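Local coordinates for pectate lyase (Paenibacillus sp. 0602, PDB 5GT5), which cleaves pectate, the (1->4)-alpha-D-galacturonan of plant cell walls, by elimination, probably with calcium as cofactor and with partly methylated pectins as further substrates, at residues Val49-Ile54 and Gly101-Ala107; Ile341-Pro347 and Tyr371-Gly375. The protein carries 1 engineered substitution. All blocks are in the same frame, centred on the assembly; numbering follows the deposited sequence.

Contact 1 (Val49-Ile54 and Gly101-Ala107); sequences VKVVEI and GLTIFSA
Phe-105 (chi1 82°, p) swings its ring across to the neighbouring strand: CZ is 3.6 Å from CG of the extended Glu-53, and the ring edge, at CE1, meets CG1 of Val-51 at 3.7 Å. The backbones form a parallel ladder: the axes of strands 51-54 and 102-106 approach to 4.7 Å at 18°, pairing Val-51 with Thr-103, Val-52 with Ile-104 and Glu-53 with Phe-105. Thr-103 N donates to Lys-50 O (2.8 Å) and its O accepts Val-52 N (2.8 Å); Phe-105 repeats this, N to Val-52 O (3.0 Å) and O from Ile-54 N (2.8 Å). Side chains alternate: Val-51, Glu-53, Thr-103 and Phe-105 point to one face, Val-52, Ile-54 and Ile-104 to the other, with Val-52 CB 4.2 Å from Ile-104 CG1 and Ile-54 CG1 4.2 Å from Ile-104 CG2. At the start, Lys-50 curls back so that NZ reaches Gly-101 O (3.2 Å) and Asn-100 O, while a water links Val-49 O and Gly-101 O. Another water joins Glu-53 OE2, Ile-54 O and Ala-107 N; Glu-53 OE1 is hydrogen-bonded to Tyr-30 OH and salt-bridged to Lys-438. Such in-register pairing of successive coils is the hallmark of the parallel beta-helix of this lyase family. Strands 30-33 and 125-128 extend the sheet beyond 51-54 and 102-106 respectively; helix 36-43 packs on Val-52, Ile-54 and Leu-102, and Leu-442 on Val-51, Thr-103 and Phe-105.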
ATOM      1  N   VAL A  49       7.450   7.436  16.362  1.00  9.94           N
ATOM      2  CA  VAL A  49       7.943   6.234  17.023  1.00 10.92           C
ATOM      3  C   VAL A  49       7.816   5.053  16.083  1.00  8.93           C
ATOM      4  O   VAL A  49       6.800   4.933  15.383  1.00 10.53           O
ATOM      5  CB  VAL A  49       7.175   6.008  18.331  1.00  7.70           C
ATOM      6  CG1 VAL A  49       7.426   4.623  18.909  1.00  8.15           C
ATOM      7  CG2 VAL A  49       7.561   7.065  19.327  1.00  9.28           C
ATOM      8  N   LYS A  50       8.847   4.211  16.030  1.00  8.74           N
ATOM      9  CA  LYS A  50       8.911   3.047  15.155  1.00  8.83           C
ATOM     10  C   LYS A  50       8.612   1.739  15.859  1.00  7.73           C
ATOM     11  O   LYS A  50       7.970   0.872  15.250  1.00  6.95           O
ATOM     12  CB  LYS A  50      10.306   2.973  14.521  1.00 10.08           C
ATOM     13  CG  LYS A  50      10.634   4.151  13.608  1.00  8.35           C
ATOM     14  CD  LYS A  50       9.882   3.899  12.292  1.00 15.85           C
ATOM     15  CE  LYS A  50       9.498   5.123  11.535  1.00 18.53           C
ATOM     16  NZ  LYS A  50       8.727   4.653  10.317  1.00 19.60           N
ATOM     17  N   VAL A  51       9.075   1.570  17.098  1.00  7.84           N
ATOM     18  CA  VAL A  51       8.831   0.347  17.860  1.00  5.63           C
ATOM     19  C   VAL A  51       8.302   0.730  19.212  1.00  6.36           C
ATOM     20  O   VAL A  51       8.888   1.585  19.900  1.00  7.80           O
ATOM     21  CB  VAL A  51      10.103  -0.502  18.008  1.00  9.46           C
ATOM     22  CG1 VAL A  51       9.853  -1.689  18.928  1.00  8.78           C
ATOM     23  CG2 VAL A  51      10.628  -0.951  16.640  1.00 11.95           C
ATOM     24  N   VAL A  52       7.194   0.097  19.592  1.00  7.82           N
ATOM     25  CA  VAL A  52       6.636   0.187  20.932  1.00  7.29           C
ATOM     26  C   VAL A  52       6.760  -1.194  21.598  1.00  7.27           C
ATOM     27  O   VAL A  52       6.149  -2.174  21.115  1.00  7.07           O
ATOM     28  CB  VAL A  52       5.151   0.646  20.898  1.00 10.17           C
ATOM     29  CG1 VAL A  52       4.567   0.591  22.321  1.00 11.06           C
ATOM     30  CG2 VAL A  52       5.031   2.063  20.298  1.00 10.44           C
ATOM     31  N   GLU A  53       7.574  -1.300  22.666  1.00  6.80           N
ATOM     32  CA  GLU A  53       7.666  -2.519  23.452  1.00  5.70           C
ATOM     33  C   GLU A  53       6.823  -2.361  24.704  1.00  7.21           C
ATOM     34  O   GLU A  53       7.142  -1.565  25.590  1.00  9.33           O
ATOM     35  CB  GLU A  53       9.104  -2.869  23.840  1.00  7.94           C
ATOM     36  CG  GLU A  53       9.146  -4.273  24.504  1.00  7.52           C
ATOM     37  CD  GLU A  53      10.506  -4.693  24.990  1.00  9.38           C
ATOM     38  OE1 GLU A  53      11.512  -4.048  24.650  1.00 11.40           O
ATOM     39  OE2 GLU A  53      10.556  -5.705  25.719  1.00 11.86           O
ATOM     40  N   ILE A  54       5.727  -3.112  24.765  1.00  6.90           N
ATOM     41  CA  ILE A  54       4.884  -3.176  25.954  1.00  6.51           C
ATOM     42  C   ILE A  54       5.619  -4.054  26.971  1.00  7.86           C
ATOM     43  O   ILE A  54       5.987  -5.180  26.663  1.00  7.77           O
ATOM     44  CB  ILE A  54       3.534  -3.829  25.601  1.00  7.01           C
ATOM     45  CG1 ILE A  54       2.891  -3.090  24.421  1.00 14.15           C
ATOM     46  CG2 ILE A  54       2.602  -3.921  26.822  1.00  8.91           C
ATOM     47  CD1 ILE A  54       2.576  -1.673  24.738  1.00 11.77           C
ATOM     48  N   GLY A 101       4.955   2.540   9.256  1.00  7.75           N
ATOM     49  CA  GLY A 101       6.051   1.705   9.672  1.00  8.09           C
ATOM     50  C   GLY A 101       6.149   1.707  11.175  1.00  7.59           C
ATOM     51  O   GLY A 101       6.916   2.471  11.762  1.00  9.16           O
ATOM     52  N   LEU A 102       5.381   0.840  11.812  1.00  7.89           N
ATOM     53  CA  LEU A 102       5.287   0.807  13.265  1.00  7.92           C
ATOM     54  C   LEU A 102       5.167  -0.632  13.709  1.00  6.83           C
ATOM     55  O   LEU A 102       4.377  -1.381  13.143  1.00  7.75           O
ATOM     56  CB  LEU A 102       4.056   1.606  13.708  1.00  7.42           C
ATOM     57  CG  LEU A 102       3.650   1.478  15.179  1.00  7.19           C
ATOM     58  CD1 LEU A 102       4.666   2.132  16.118  1.00  8.77           C
ATOM     59  CD2 LEU A 102       2.258   2.080  15.387  1.00  8.89           C
ATOM     60  N   THR A 103       5.930  -1.030  14.720  1.00  7.68           N
ATOM     61  CA  THR A 103       5.780  -2.334  15.358  1.00  5.11           C
ATOM     62  C   THR A 103       5.430  -2.172  16.824  1.00  6.46           C
ATOM     63  O   THR A 103       6.133  -1.457  17.579  1.00  7.94           O
ATOM     64  CB  THR A 103       7.068  -3.159  15.243  1.00  7.96           C
ATOM     65  OG1 THR A 103       7.333  -3.355  13.849  1.00  8.22           O
ATOM     66  CG2 THR A 103       6.931  -4.545  15.924  1.00  9.38           C
ATOM     67  N   ILE A 104       4.366  -2.856  17.243  1.00  6.38           N
ATOM     68  CA  ILE A 104       3.967  -2.900  18.654  1.00  5.43           C
ATOM     69  C   ILE A 104       4.049  -4.343  19.104  1.00  6.89           C
ATOM     70  O   ILE A 104       3.467  -5.214  18.468  1.00  7.14           O
ATOM     71  CB  ILE A 104       2.506  -2.341  18.851  1.00  6.12           C
ATOM     72  CG1 ILE A 104       2.341  -0.976  18.165  1.00  6.98           C
ATOM     73  CG2 ILE A 104       2.142  -2.327  20.323  1.00  8.72           C
ATOM     74  CD1 ILE A 104       0.871  -0.466  18.134  1.00  9.71           C
ATOM     75  N   PHE A 105       4.748  -4.631  20.189  1.00  5.73           N
ATOM     76  CA  PHE A 105       4.927  -6.003  20.612  1.00  7.42           C
ATOM     77  C   PHE A 105       5.205  -6.061  22.098  1.00  8.91           C
ATOM     78  O   PHE A 105       5.409  -5.014  22.734  1.00  8.03           O
ATOM     79  CB  PHE A 105       6.073  -6.686  19.824  1.00  6.44           C
ATOM     80  CG  PHE A 105       7.459  -6.396  20.369  1.00  7.10           C
ATOM     81  CD1 PHE A 105       8.059  -5.147  20.145  1.00  6.50           C
ATOM     82  CD2 PHE A 105       8.148  -7.368  21.072  1.00  7.41           C
ATOM     83  CE1 PHE A 105       9.327  -4.879  20.659  1.00  8.84           C
ATOM     84  CE2 PHE A 105       9.426  -7.105  21.580  1.00  9.48           C
ATOM     85  CZ  PHE A 105      10.000  -5.860  21.373  1.00  9.60           C
ATOM     86  N   SER A 106       5.197  -7.283  22.642  1.00  6.84           N
ATOM     87  CA  SER A 106       5.812  -7.503  23.966  1.00  8.07           C
ATOM     88  C   SER A 106       6.699  -8.720  23.918  1.00  6.31           C
ATOM     89  O   SER A 106       6.550  -9.585  23.054  1.00  7.76           O
ATOM     90  CB  SER A 106       4.757  -7.656  25.060  1.00  7.81           C
ATOM     91  OG  SER A 106       4.191  -8.979  25.056  1.00  6.74           O
ATOM     92  N   ALA A 107       7.634  -8.795  24.870  1.00  7.93           N
ATOM     93  CA  ALA A 107       8.571  -9.895  24.905  1.00  6.06           C
ATOM     94  C   ALA A 107       7.947 -11.173  25.467  1.00  9.88           C
ATOM     95  O   ALA A 107       8.378 -12.253  25.133  1.00 12.88           O
ATOM     96  CB  ALA A 107       9.806  -9.544  25.743  1.00 10.11           C
TER
HETATM   97  O   HOH W   1       6.227   4.809  12.752  1.00 16.56           O
HETATM   98  O   HOH W   2       8.322  -6.759  26.683  1.00  8.38           O

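Contact 2 (Ile341-Pro347 and Tyr371-Gly375); sequences IKDVQYP and YSLDG
At this turn of the beta-helix, side chains continue the links that the backbone ladder begins. Two parallel pairs come first, Ile-341 with Tyr-371 and Lys-342 with Ser-372 (CA-CA 4.8 and 4.9 Å): Ser-372 N donates to Ile-341 O (3.0 Å) and Asp-343 N to Ser-372 O (2.7 Å). Asp-343 then enters the left-handed helical region (phi/psi 63/33), and Asp-374 does likewise (54/42). With chi1 m, Asp-343 sends OD1 across to accept Asp-374 N at 2.9 Å, continuing the link between the coils after the strands end. A water joins this OD1 to Ser-372 OG and Gly-375 N, and Ser-372 OG also bonds to Ser-376 O. Lys-342, extended until a final m turn, bridges from NZ to Asp-343 OD2 (3.1 Å) and also reaches Thr-295 OG1. On the face of Ile-341, opposite Lys-342 and Ser-372, Tyr-371 (chi1 t, chi2 77°) spans the corner: OH donates to Val-344 O (2.7 Å), CD1 touches CG2 of Ile-341 at the ring edge (3.6 Å), and CE1 meets Pro-347 CG (3.6 Å). Leu-373, t and p, brings CD1 within 4.1 Å of Gln-345 CA. Asp-343 OD1 and Asp-374 OD1 stand 4.1 Å apart, while Asp-374 OD2 forms a salt bridge with Arg-298, which also binds Gln-345 OE1. Strand 291-293 flanks 340-342, helix 295-301 packs against Asp-343 and Leu-373, Pro-388 and Leu-389 lie against Tyr-371, and strand 346-349 carries the chain into a separate parallel sheet.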
ATOM      1  N   ILE A 341     -12.191 -28.101  10.837  1.00  6.78           N
ATOM      2  CA  ILE A 341     -13.438 -27.503  11.309  1.00  6.17           C
ATOM      3  C   ILE A 341     -14.173 -28.550  12.117  1.00  7.95           C
ATOM      4  O   ILE A 341     -14.440 -29.661  11.620  1.00 10.50           O
ATOM      5  CB  ILE A 341     -14.304 -27.029  10.120  1.00  6.83           C
ATOM      6  CG1 ILE A 341     -13.523 -25.955   9.332  1.00  7.22           C
ATOM      7  CG2 ILE A 341     -15.632 -26.449  10.586  1.00  7.93           C
ATOM      8  CD1 ILE A 341     -14.247 -25.445   8.102  1.00  8.91           C
ATOM      9  N   LYS A 342     -14.494 -28.209  13.350  1.00  7.78           N
ATOM     10  CA  LYS A 342     -15.159 -29.121  14.257  1.00  7.69           C
ATOM     11  C   LYS A 342     -16.361 -28.485  14.910  1.00  6.64           C
ATOM     12  O   LYS A 342     -16.244 -27.421  15.548  1.00  7.35           O
ATOM     13  CB  LYS A 342     -14.177 -29.621  15.327  1.00 10.84           C
ATOM     14  CG  LYS A 342     -14.798 -30.687  16.236  1.00 13.77           C
ATOM     15  CD  LYS A 342     -13.779 -31.280  17.179  1.00 15.79           C
ATOM     16  CE  LYS A 342     -14.416 -32.429  17.944  1.00 17.22           C
ATOM     17  NZ  LYS A 342     -15.449 -31.939  18.877  1.00 19.41           N
ATOM     18  N   ASP A 343     -17.504 -29.157  14.754  1.00  6.51           N
ATOM     19  CA  ASP A 343     -18.738 -28.815  15.446  1.00  8.85           C
ATOM     20  C   ASP A 343     -19.270 -27.434  15.078  1.00 10.22           C
ATOM     21  O   ASP A 343     -19.914 -26.758  15.872  1.00  8.97           O
ATOM     22  CB  ASP A 343     -18.588 -29.027  16.951  1.00  8.87           C
ATOM     23  CG  ASP A 343     -18.673 -30.502  17.331  1.00 11.80           C
ATOM     24  OD1 ASP A 343     -19.146 -31.295  16.486  1.00 11.99           O
ATOM     25  OD2 ASP A 343     -18.298 -30.866  18.474  1.00 14.87           O
ATOM     26  N   VAL A 344     -19.034 -27.067  13.828  1.00  7.87           N
ATOM     27  CA  VAL A 344     -19.640 -25.888  13.212  1.00  8.44           C
ATOM     28  C   VAL A 344     -20.701 -26.388  12.242  1.00  8.00           C
ATOM     29  O   VAL A 344     -20.386 -27.108  11.289  1.00  8.71           O
ATOM     30  CB  VAL A 344     -18.584 -25.047  12.460  1.00  7.46           C
ATOM     31  CG1 VAL A 344     -19.262 -23.905  11.708  1.00  7.41           C
ATOM     32  CG2 VAL A 344     -17.519 -24.496  13.449  1.00  7.77           C
ATOM     33  N   GLN A 345     -21.956 -26.036  12.489  1.00  6.59           N
ATOM     34  CA  GLN A 345     -23.059 -26.599  11.702  1.00  8.24           C
ATOM     35  C   GLN A 345     -23.105 -26.071  10.262  1.00  9.72           C
ATOM     36  O   GLN A 345     -23.460 -26.807   9.326  1.00  9.83           O
ATOM     37  CB  GLN A 345     -24.385 -26.341  12.409  1.00  9.63           C
ATOM     38  CG  GLN A 345     -25.574 -27.058  11.684  1.00 13.27           C
ATOM     39  CD  GLN A 345     -26.833 -27.105  12.521  1.00 28.96           C
ATOM     40  OE1 GLN A 345     -26.815 -26.826  13.718  1.00 19.07           O
ATOM     41  NE2 GLN A 345     -27.938 -27.486  11.893  1.00 25.53           N
ATOM     42  N   TYR A 346     -22.776 -24.791  10.081  1.00  6.85           N
ATOM     43  CA  TYR A 346     -22.869 -24.146   8.772  1.00  7.58           C
ATOM     44  C   TYR A 346     -21.513 -23.557   8.449  1.00  7.21           C
ATOM     45  O   TYR A 346     -21.314 -22.346   8.511  1.00  8.82           O
ATOM     46  CB  TYR A 346     -23.944 -23.047   8.760  1.00  8.80           C
ATOM     47  CG  TYR A 346     -25.323 -23.555   9.135  1.00 10.15           C
ATOM     48  CD1 TYR A 346     -26.079 -24.264   8.218  1.00 10.96           C
ATOM     49  CD2 TYR A 346     -25.854 -23.328  10.400  1.00 14.13           C
ATOM     50  CE1 TYR A 346     -27.347 -24.746   8.561  1.00 16.20           C
ATOM     51  CE2 TYR A 346     -27.117 -23.795  10.748  1.00 16.41           C
ATOM     52  CZ  TYR A 346     -27.851 -24.495   9.821  1.00 20.65           C
ATOM     53  OH  TYR A 346     -29.107 -24.948  10.174  1.00 21.82           O
ATOM     54  N   PRO A 347     -20.545 -24.405   8.098  1.00  6.08           N
ATOM     55  CA  PRO A 347     -19.164 -23.921   7.955  1.00  9.01           C
ATOM     56  C   PRO A 347     -18.894 -23.012   6.762  1.00  6.12           C
ATOM     57  O   PRO A 347     -17.869 -22.325   6.768  1.00  6.35           O
ATOM     58  CB  PRO A 347     -18.358 -25.219   7.800  1.00  8.68           C
ATOM     59  CG  PRO A 347     -19.380 -26.226   7.235  1.00  7.78           C
ATOM     60  CD  PRO A 347     -20.672 -25.868   7.922  1.00  7.53           C
ATOM     61  N   TYR A 371     -13.448 -31.975   8.372  1.00  8.24           N
ATOM     62  CA  TYR A 371     -14.679 -31.500   8.972  1.00  7.80           C
ATOM     63  C   TYR A 371     -15.307 -32.587   9.824  1.00  9.21           C
ATOM     64  O   TYR A 371     -15.323 -33.771   9.437  1.00 11.93           O
ATOM     65  CB  TYR A 371     -15.655 -31.071   7.875  1.00  8.33           C
ATOM     66  CG  TYR A 371     -16.971 -30.589   8.386  1.00  8.77           C
ATOM     67  CD1 TYR A 371     -17.104 -29.313   8.938  1.00  8.09           C
ATOM     68  CD2 TYR A 371     -18.087 -31.415   8.343  1.00  9.68           C
ATOM     69  CE1 TYR A 371     -18.355 -28.872   9.418  1.00  8.38           C
ATOM     70  CE2 TYR A 371     -19.321 -31.005   8.826  1.00  9.21           C
ATOM     71  CZ  TYR A 371     -19.454 -29.729   9.362  1.00  8.29           C
ATOM     72  OH  TYR A 371     -20.685 -29.327   9.817  1.00 10.07           O
ATOM     73  N   SER A 372     -15.843 -32.198  10.975  1.00  9.14           N
ATOM     74  CA  SER A 372     -16.555 -33.119  11.865  1.00 10.08           C
ATOM     75  C   SER A 372     -17.704 -32.383  12.526  1.00 10.87           C
ATOM     76  O   SER A 372     -17.531 -31.260  12.992  1.00 12.32           O
ATOM     77  CB  SER A 372     -15.605 -33.671  12.922  1.00 11.35           C
ATOM     78  OG  SER A 372     -16.305 -34.517  13.833  1.00 18.46           O
ATOM     79  N   LEU A 373     -18.883 -33.009  12.550  1.00  9.57           N
ATOM     80  CA  LEU A 373     -20.035 -32.440  13.238  1.00 11.00           C
ATOM     81  C   LEU A 373     -20.705 -33.566  14.014  1.00 13.03           C
ATOM     82  O   LEU A 373     -21.165 -34.553  13.416  1.00 13.02           O
ATOM     83  CB  LEU A 373     -21.044 -31.818  12.248  1.00 12.30           C
ATOM     84  CG  LEU A 373     -22.285 -31.185  12.912  1.00 10.72           C
ATOM     85  CD1 LEU A 373     -21.863 -29.971  13.750  1.00 12.01           C
ATOM     86  CD2 LEU A 373     -23.355 -30.781  11.882  1.00 13.00           C
ATOM     87  N   ASP A 374     -20.758 -33.425  15.334  1.00 13.97           N
ATOM     88  CA  ASP A 374     -21.415 -34.419  16.191  1.00 12.91           C
ATOM     89  C   ASP A 374     -20.859 -35.815  15.937  1.00 17.70           C
ATOM     90  O   ASP A 374     -21.615 -36.783  15.848  1.00 18.25           O
ATOM     91  CB  ASP A 374     -22.931 -34.396  15.988  1.00 14.99           C
ATOM     92  CG  ASP A 374     -23.548 -33.037  16.263  1.00 18.20           C
ATOM     93  OD1 ASP A 374     -23.064 -32.323  17.163  1.00 18.31           O
ATOM     94  OD2 ASP A 374     -24.514 -32.681  15.568  1.00 18.49           O
ATOM     95  N   GLY A 375     -19.546 -35.906  15.781  1.00 13.81           N
ATOM     96  CA  GLY A 375     -18.884 -37.182  15.591  1.00 19.85           C
ATOM     97  C   GLY A 375     -18.671 -37.642  14.168  1.00 17.17           C
ATOM     98  O   GLY A 375     -18.012 -38.666  13.948  1.00 20.44           O
TER
HETATM   99  O   HOH W   3     -17.561 -33.783  16.196  1.00 18.66           O

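From the N terminus, contact 1 closes first: the chain leaves Ile-54, runs through 46 residues that include helix 84-89 and strand 92-97, and returns at Gly-101 to lie beside its earlier strand. It then winds through the middle coils, which carry the presumed calcium ligands and active-site arginine, before segment 341-347 opens contact 2; this closes after 23 residues, without a helix. The two loops follow in series, neither nested nor crossed. Their centres lie 38 Å apart on opposite sides of the chain's centre, yet both reach the same branched sheet, whose columns are joined through the long strands 184-194 and 262-271. The same principle, coil on coil, thus works near both ends of the beta-helix.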